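Long-range contact in probable mRNA-capping enzyme (PDB 3BGY), which removes the terminal phosphate from the 5'-triphosphate end of mRNA through this N-terminal domain and, as a whole, builds and methylates the cap: residues 50-61 / 180-191. Sequence-based numbering, arbitrary orientation.
Sequences FMRITEHYINIT and FTINKNSRIDIT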
ATOM      1  N   PHE A  50       9.204   3.841 -13.823  1.00 14.98           N
ATOM      2  CA  PHE A  50       9.024   2.543 -13.146  1.00 17.38           C
ATOM      3  C   PHE A  50      10.192   1.610 -13.515  1.00 14.95           C
ATOM      4  O   PHE A  50      10.794   0.981 -12.644  1.00 15.50           O
ATOM      5  CB  PHE A  50       7.647   1.941 -13.550  1.00 17.79           C
ATOM      6  CG  PHE A  50       7.473   0.477 -13.222  1.00 16.59           C
ATOM      7  CD1 PHE A  50       7.073   0.082 -11.946  1.00 17.55           C
ATOM      8  CD2 PHE A  50       7.719  -0.515 -14.190  1.00 24.22           C
ATOM      9  CE1 PHE A  50       6.918  -1.288 -11.614  1.00 16.05           C
ATOM     10  CE2 PHE A  50       7.574  -1.888 -13.880  1.00 25.69           C
ATOM     11  CZ  PHE A  50       7.171  -2.280 -12.577  1.00 24.93           C
ATOM     12  N   MET A  51      10.512   1.575 -14.812  0.50 17.32           N
ATOM     13  CA  MET A  51      11.594   0.756 -15.339  0.50 17.36           C
ATOM     14  C   MET A  51      12.945   1.216 -14.777  0.50 17.75           C
ATOM     15  O   MET A  51      13.732   0.386 -14.335  0.50 19.54           O
ATOM     16  CB  MET A  51      11.587   0.807 -16.876  0.50 21.67           C
ATOM     17  CG  MET A  51      12.591  -0.100 -17.572  0.50 31.29           C
ATOM     18  SD  MET A  51      12.379  -1.832 -17.215  0.50 43.13           S
ATOM     19  CE  MET A  51      12.127  -2.478 -18.868  0.50 40.18           C
ATOM     20  N   ARG A  52      13.162   2.536 -14.727  1.00 13.38           N
ATOM     21  CA  ARG A  52      14.397   3.114 -14.204  1.00 15.18           C
ATOM     22  C   ARG A  52      14.589   2.818 -12.712  1.00 18.57           C
ATOM     23  O   ARG A  52      15.674   2.365 -12.306  1.00 18.50           O
ATOM     24  CB  ARG A  52      14.439   4.634 -14.408  1.00 15.19           C
ATOM     25  CG  ARG A  52      15.772   5.237 -13.936  1.00 19.20           C
ATOM     26  CD  ARG A  52      15.745   6.741 -13.945  1.00 23.26           C
ATOM     27  NE  ARG A  52      15.506   7.254 -15.284  1.00 20.51           N
ATOM     28  CZ  ARG A  52      15.205   8.518 -15.557  1.00 37.75           C
ATOM     29  NH1 ARG A  52      15.109   9.419 -14.587  1.00 39.24           N
ATOM     30  NH2 ARG A  52      14.956   8.875 -16.805  1.00 37.93           N
ATOM     31  N   ILE A  53      13.525   3.020 -11.927  0.50 14.39           N
ATOM     32  CA  ILE A  53      13.556   2.805 -10.470  0.50 16.42           C
ATOM     33  C   ILE A  53      13.793   1.354 -10.114  0.50 15.20           C
ATOM     34  O   ILE A  53      14.672   1.034  -9.303  0.50 14.47           O
ATOM     35  CB  ILE A  53      12.226   3.323  -9.770  0.50 20.91           C
ATOM     36  CG1 ILE A  53      12.375   4.806  -9.444  0.50 26.02           C
ATOM     37  CG2 ILE A  53      11.874   2.529  -8.456  0.50 21.34           C
ATOM     38  CD1 ILE A  53      13.331   5.113  -8.277  0.50 21.04           C
ATOM     39  N   THR A  54      13.037   0.481 -10.769  1.00 15.87           N
ATOM     40  CA  THR A  54      13.136  -0.950 -10.503  1.00 17.46           C
ATOM     41  C   THR A  54      14.500  -1.509 -10.871  1.00 18.61           C
ATOM     42  O   THR A  54      15.103  -2.229 -10.069  1.00 19.37           O
ATOM     43  CB  THR A  54      11.996  -1.718 -11.153  1.00 24.91           C
ATOM     44  OG1 THR A  54      10.747  -1.090 -10.808  1.00 24.46           O
ATOM     45  CG2 THR A  54      11.939  -3.110 -10.611  1.00 24.23           C
ATOM     46  N   GLU A  55      15.036  -1.067 -12.010  0.50 17.27           N
ATOM     47  CA  GLU A  55      16.354  -1.517 -12.474  0.50 20.09           C
ATOM     48  C   GLU A  55      17.431  -1.042 -11.510  0.50 16.23           C
ATOM     49  O   GLU A  55      18.277  -1.834 -11.094  0.50 17.46           O
ATOM     50  CB  GLU A  55      16.658  -0.986 -13.892  0.50 20.69           C
ATOM     51  CG  GLU A  55      17.935  -1.550 -14.557  0.50 32.73           C
ATOM     52  CD  GLU A  55      17.853  -3.042 -14.898  0.50 32.93           C
ATOM     53  OE1 GLU A  55      16.795  -3.499 -15.380  0.50 37.16           O
ATOM     54  OE2 GLU A  55      18.863  -3.752 -14.695  0.50 42.98           O
ATOM     55  N   HIS A  56      17.309   0.209 -11.063  1.00 14.97           N
ATOM     56  CA  HIS A  56      18.286   0.810 -10.150  1.00 15.66           C
ATOM     57  C   HIS A  56      18.355   0.035  -8.836  1.00 17.43           C
ATOM     58  O   HIS A  56      19.437  -0.365  -8.406  1.00 17.17           O
ATOM     59  CB  HIS A  56      17.932   2.270  -9.829  1.00 15.64           C
ATOM     60  CG  HIS A  56      18.796   2.874  -8.762  1.00 18.82           C
ATOM     61  ND1 HIS A  56      20.090   3.282  -9.000  1.00 28.65           N
ATOM     62  CD2 HIS A  56      18.581   3.064  -7.436  1.00 21.67           C
ATOM     63  CE1 HIS A  56      20.635   3.699  -7.868  1.00 26.42           C
ATOM     64  NE2 HIS A  56      19.741   3.577  -6.907  1.00 25.51           N
ATOM     65  N   TYR A  57      17.192  -0.194  -8.227  1.00 15.89           N
ATOM     66  CA  TYR A  57      17.181  -0.888  -6.939  1.00 14.15           C
ATOM     67  C   TYR A  57      17.524  -2.364  -7.007  1.00 17.00           C
ATOM     68  O   TYR A  57      18.180  -2.878  -6.107  1.00 16.94           O
ATOM     69  CB  TYR A  57      15.884  -0.613  -6.204  1.00 14.37           C
ATOM     70  CG  TYR A  57      15.864   0.756  -5.582  1.00 14.06           C
ATOM     71  CD1 TYR A  57      16.662   1.052  -4.459  1.00 17.67           C
ATOM     72  CD2 TYR A  57      15.088   1.767  -6.130  1.00 16.15           C
ATOM     73  CE1 TYR A  57      16.681   2.362  -3.899  1.00 18.46           C
ATOM     74  CE2 TYR A  57      15.093   3.061  -5.588  1.00 18.34           C
ATOM     75  CZ  TYR A  57      15.890   3.348  -4.479  1.00 23.23           C
ATOM     76  OH  TYR A  57      15.877   4.621  -3.993  1.00 20.44           O
ATOM     77  N   ILE A  58      17.221  -3.017  -8.126  1.00 16.31           N
ATOM     78  CA  ILE A  58      17.596  -4.434  -8.265  1.00 17.57           C
ATOM     79  C   ILE A  58      19.136  -4.568  -8.290  1.00 26.77           C
ATOM     80  O   ILE A  58      19.696  -5.406  -7.568  1.00 26.44           O
ATOM     81  CB  ILE A  58      16.956  -5.084  -9.520  1.00 22.95           C
ATOM     82  CG1 ILE A  58      15.478  -5.342  -9.231  1.00 21.73           C
ATOM     83  CG2 ILE A  58      17.625  -6.447  -9.862  1.00 27.68           C
ATOM     84  CD1 ILE A  58      14.646  -5.686 -10.428  1.00 25.92           C
ATOM     85  N   ASN A  59      19.829  -3.722  -9.056  0.50 27.64           N
ATOM     86  CA  ASN A  59      21.292  -3.836  -9.101  0.50 30.82           C
ATOM     87  C   ASN A  59      22.064  -3.431  -7.846  0.50 30.37           C
ATOM     88  O   ASN A  59      23.141  -3.974  -7.593  0.50 31.17           O
ATOM     89  CB  ASN A  59      21.923  -3.260 -10.386  0.50 40.36           C
ATOM     90  CG  ASN A  59      21.501  -1.840 -10.691  0.50 37.48           C
ATOM     91  OD1 ASN A  59      20.971  -1.576 -11.764  0.50 47.83           O
ATOM     92  ND2 ASN A  59      21.781  -0.914  -9.785  0.50 39.73           N
ATOM     93  N   ILE A  60      21.510  -2.517  -7.045  1.00 25.08           N
ATOM     94  CA  ILE A  60      22.202  -2.126  -5.811  1.00 24.14           C
ATOM     95  C   ILE A  60      21.758  -2.866  -4.537  1.00 24.02           C
ATOM     96  O   ILE A  60      22.463  -2.830  -3.533  1.00 25.51           O
ATOM     97  CB  ILE A  60      22.156  -0.586  -5.538  1.00 29.44           C
ATOM     98  CG1 ILE A  60      20.719  -0.108  -5.268  1.00 24.33           C
ATOM     99  CG2 ILE A  60      22.803   0.186  -6.701  1.00 31.67           C
ATOM    100  CD1 ILE A  60      20.623   1.249  -4.617  1.00 26.54           C
ATOM    101  N   THR A  61      20.590  -3.517  -4.579  1.00 19.97           N
ATOM    102  CA  THR A  61      20.049  -4.194  -3.400  1.00 18.19           C
ATOM    103  C   THR A  61      20.392  -5.671  -3.333  1.00 15.84           C
ATOM    104  O   THR A  61      20.119  -6.412  -4.279  1.00 18.10           O
ATOM    105  CB  THR A  61      18.509  -3.989  -3.290  1.00 19.76           C
ATOM    106  OG1 THR A  61      18.234  -2.587  -3.405  1.00 17.52           O
ATOM    107  CG2 THR A  61      17.945  -4.465  -1.951  1.00 18.90           C
ATOM    108  N   PHE A 180      12.136  -3.141  -1.743  1.00 11.10           N
ATOM    109  CA  PHE A 180      13.562  -3.130  -1.470  1.00 10.88           C
ATOM    110  C   PHE A 180      13.811  -2.625  -0.067  1.00 15.06           C
ATOM    111  O   PHE A 180      13.534  -1.474   0.236  1.00 13.45           O
ATOM    112  CB  PHE A 180      14.266  -2.234  -2.495  1.00 13.14           C
ATOM    113  CG  PHE A 180      13.991  -2.635  -3.911  1.00 12.57           C
ATOM    114  CD1 PHE A 180      14.754  -3.635  -4.526  1.00 12.61           C
ATOM    115  CD2 PHE A 180      12.943  -2.029  -4.639  1.00 11.48           C
ATOM    116  CE1 PHE A 180      14.497  -4.045  -5.845  1.00 11.80           C
ATOM    117  CE2 PHE A 180      12.676  -2.428  -5.974  1.00 11.84           C
ATOM    118  CZ  PHE A 180      13.461  -3.446  -6.586  1.00 14.01           C
ATOM    119  N   THR A 181      14.322  -3.489   0.810  1.00 12.32           N
ATOM    120  CA  THR A 181      14.590  -3.081   2.184  1.00 12.31           C
ATOM    121  C   THR A 181      15.965  -2.413   2.175  1.00 16.56           C
ATOM    122  O   THR A 181      16.987  -3.078   2.155  1.00 19.73           O
ATOM    123  CB  THR A 181      14.496  -4.305   3.152  1.00 13.99           C
ATOM    124  OG1 THR A 181      13.155  -4.809   3.130  1.00 17.06           O
ATOM    125  CG2 THR A 181      14.804  -3.861   4.595  1.00 18.85           C
ATOM    126  N   ILE A 182      15.964  -1.088   2.109  1.00 14.21           N
ATOM    127  CA  ILE A 182      17.221  -0.352   2.005  1.00 17.04           C
ATOM    128  C   ILE A 182      18.093  -0.296   3.260  1.00 19.83           C
ATOM    129  O   ILE A 182      19.314  -0.167   3.163  1.00 23.24           O
ATOM    130  CB  ILE A 182      17.005   1.028   1.334  1.00 29.17           C
ATOM    131  CG1 ILE A 182      15.940   1.829   2.071  1.00 31.89           C
ATOM    132  CG2 ILE A 182      16.584   0.838  -0.159  1.00 28.34           C
ATOM    133  CD1 ILE A 182      15.854   3.301   1.613  1.00 36.46           C
ATOM    134  N   ASN A 183      17.454  -0.387   4.418  1.00 18.16           N
ATOM    135  CA  ASN A 183      18.109  -0.425   5.728  1.00 22.80           C
ATOM    136  C   ASN A 183      17.076  -0.952   6.702  1.00 18.88           C
ATOM    137  O   ASN A 183      15.933  -1.220   6.314  1.00 21.76           O
ATOM    138  CB  ASN A 183      18.701   0.946   6.166  1.00 24.31           C
ATOM    139  CG  ASN A 183      17.686   2.089   6.125  1.00 20.61           C
ATOM    140  OD1 ASN A 183      16.596   1.997   6.697  1.00 23.51           O
ATOM    141  ND2 ASN A 183      18.063   3.190   5.485  1.00 31.28           N
ATOM    142  N   LYS A 184      17.444  -1.051   7.978  1.00 20.40           N
ATOM    143  CA  LYS A 184      16.544  -1.571   9.007  1.00 23.75           C
ATOM    144  C   LYS A 184      15.261  -0.792   9.244  1.00 19.98           C
ATOM    145  O   LYS A 184      14.268  -1.358   9.670  1.00 23.53           O
ATOM    146  CB  LYS A 184      17.293  -1.722  10.343  1.00 31.69           C
ATOM    147  CG  LYS A 184      18.124  -0.507  10.728  1.00 42.82           C
ATOM    148  CD  LYS A 184      18.907  -0.718  12.021  1.00 58.49           C
ATOM    149  CE  LYS A 184      19.829   0.477  12.281  1.00 64.08           C
ATOM    150  NZ  LYS A 184      20.685   0.312  13.493  1.00 70.57           N
ATOM    151  N   ASN A 185      15.252   0.471   8.814  1.00 17.56           N
ATOM    152  CA  ASN A 185      14.118   1.356   9.071  1.00 17.85           C
ATOM    153  C   ASN A 185      13.243   1.808   7.923  1.00 13.28           C
ATOM    154  O   ASN A 185      12.186   2.398   8.152  1.00 14.21           O
ATOM    155  CB  ASN A 185      14.638   2.587   9.804  1.00 19.58           C
ATOM    156  CG  ASN A 185      15.480   2.226  11.014  1.00 18.53           C
ATOM    157  OD1 ASN A 185      15.073   1.405  11.823  1.00 21.40           O
ATOM    158  ND2 ASN A 185      16.661   2.821  11.125  1.00 27.42           N
ATOM    159  N   SER A 186      13.636   1.486   6.701  1.00 17.26           N
ATOM    160  CA  SER A 186      12.853   1.924   5.559  1.00 16.00           C
ATOM    161  C   SER A 186      12.893   0.944   4.406  1.00 15.85           C
ATOM    162  O   SER A 186      13.865   0.210   4.232  1.00 16.71           O
ATOM    163  CB  SER A 186      13.304   3.307   5.088  1.00 17.17           C
ATOM    164  OG  SER A 186      14.668   3.276   4.765  1.00 25.15           O
ATOM    165  N   ARG A 187      11.852   1.012   3.588  1.00 13.13           N
ATOM    166  CA  ARG A 187      11.688   0.121   2.438  1.00  7.55           C
ATOM    167  C   ARG A 187      11.108   0.895   1.265  1.00 12.66           C
ATOM    168  O   ARG A 187      10.272   1.775   1.466  1.00 16.89           O
ATOM    169  CB  ARG A 187      10.734  -0.988   2.879  1.00 16.74           C
ATOM    170  CG  ARG A 187      10.603  -2.167   1.949  1.00 19.50           C
ATOM    171  CD  ARG A 187       9.605  -3.187   2.521  1.00 19.55           C
ATOM    172  NE  ARG A 187       8.240  -2.715   2.262  1.00 21.27           N
ATOM    173  CZ  ARG A 187       7.369  -2.313   3.185  1.00 31.58           C
ATOM    174  NH1 ARG A 187       7.688  -2.343   4.474  1.00 32.44           N
ATOM    175  NH2 ARG A 187       6.225  -1.761   2.801  1.00 31.30           N
ATOM    176  N   ILE A 188      11.617   0.619   0.065  1.00 11.46           N
ATOM    177  CA  ILE A 188      11.111   1.249  -1.156  1.00 11.61           C
ATOM    178  C   ILE A 188      10.163   0.234  -1.808  1.00 14.83           C
ATOM    179  O   ILE A 188      10.568  -0.895  -2.023  1.00 15.10           O
ATOM    180  CB  ILE A 188      12.266   1.567  -2.150  1.00 13.39           C
ATOM    181  CG1 ILE A 188      13.124   2.743  -1.633  1.00 20.14           C
ATOM    182  CG2 ILE A 188      11.703   1.916  -3.576  1.00 17.76           C
ATOM    183  CD1 ILE A 188      12.496   4.143  -1.803  1.00 26.18           C
ATOM    184  N   ASP A 189       8.911   0.627  -2.060  1.00 10.23           N
ATOM    185  CA  ASP A 189       7.938  -0.249  -2.738  1.00 12.43           C
ATOM    186  C   ASP A 189       7.622   0.377  -4.081  1.00 15.43           C
ATOM    187  O   ASP A 189       7.295   1.557  -4.142  1.00 14.37           O
ATOM    188  CB  ASP A 189       6.615  -0.344  -1.984  1.00 14.82           C
ATOM    189  CG  ASP A 189       6.722  -1.102  -0.678  1.00 23.55           C
ATOM    190  OD1 ASP A 189       7.702  -1.862  -0.485  1.00 19.33           O
ATOM    191  OD2 ASP A 189       5.790  -0.943   0.136  1.00 26.23           O
ATOM    192  N   ILE A 190       7.755  -0.390  -5.153  1.00 11.20           N
ATOM    193  CA  ILE A 190       7.426   0.113  -6.493  1.00 12.27           C
ATOM    194  C   ILE A 190       6.459  -0.908  -7.048  1.00 16.92           C
ATOM    195  O   ILE A 190       6.780  -2.102  -7.131  1.00 13.29           O
ATOM    196  CB  ILE A 190       8.694   0.361  -7.385  1.00 18.59           C
ATOM    197  CG1 ILE A 190       8.317   0.896  -8.764  1.00 22.24           C
ATOM    198  CG2 ILE A 190       9.492  -0.877  -7.585  1.00 14.70           C
ATOM    199  CD1 ILE A 190       7.989   2.325  -8.851  1.00 34.05           C
ATOM    200  N   THR A 191       5.330  -0.419  -7.548  1.00 11.94           N
ATOM    201  CA  THR A 191       4.265  -1.335  -7.955  1.00 12.51           C
ATOM    202  C   THR A 191       3.606  -1.026  -9.285  1.00 15.05           C
ATOM    203  O   THR A 191       3.366   0.132  -9.609  1.00 12.91           O
ATOM    204  CB  THR A 191       3.150  -1.308  -6.865  1.00 16.64           C
ATOM    205  OG1 THR A 191       3.715  -1.475  -5.560  1.00 16.99           O
ATOM    206  CG2 THR A 191       2.153  -2.443  -7.054  1.00 15.45           C
TER
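Phe180 is the main bump of the strand hairpin and lodges against the helix between Thr54, Tyr57, Ile58 and Thr61. Tyr57 CB sits squarely over the face of the Phe180 ring, 3.4 Å from its centroid and 3° off the normal, a CH-pi contact. Around the same Phe180 ring, Ile58 CG1 comes within 3.8 Å of Phe180 CE1, while Thr61 OG1 approaches Phe180 CD1. Thr61 OG1 donates a hydrogen bond back to Tyr57 O (2.7 Å), which also accepts from Thr61 N on the other face of its plane. Ile188 lies over one face of the Tyr57 ring, its CG1 4.0 Å from Tyr57 CZ, and His56 CD2 covers the opposite face; Tyr57 CE1 reaches Ile182 CG2. Such packing shows how a barrel is buttressed from outside: in this tunnel-type triphosphatase, helix 47-60 lies against two adjacent antiparallel strands of the eight-stranded barrel, and helix 221-235 adds Val231 and Ile234 against Tyr57. Toward the start of segment 50-61, Ile190 is the second bump. With CG1 anti to the backbone N (chi1 -179°), it fills the hollow among Phe50, Ile53 and Thr54: Ile190 CG1 meets Phe50 CD1 at 3.5 Å, Ile190 CD1 touches Ile53 CG2, and Ile190 CG2 abuts Thr54 OG1, which donates a hydrogen bond to Phe50 O.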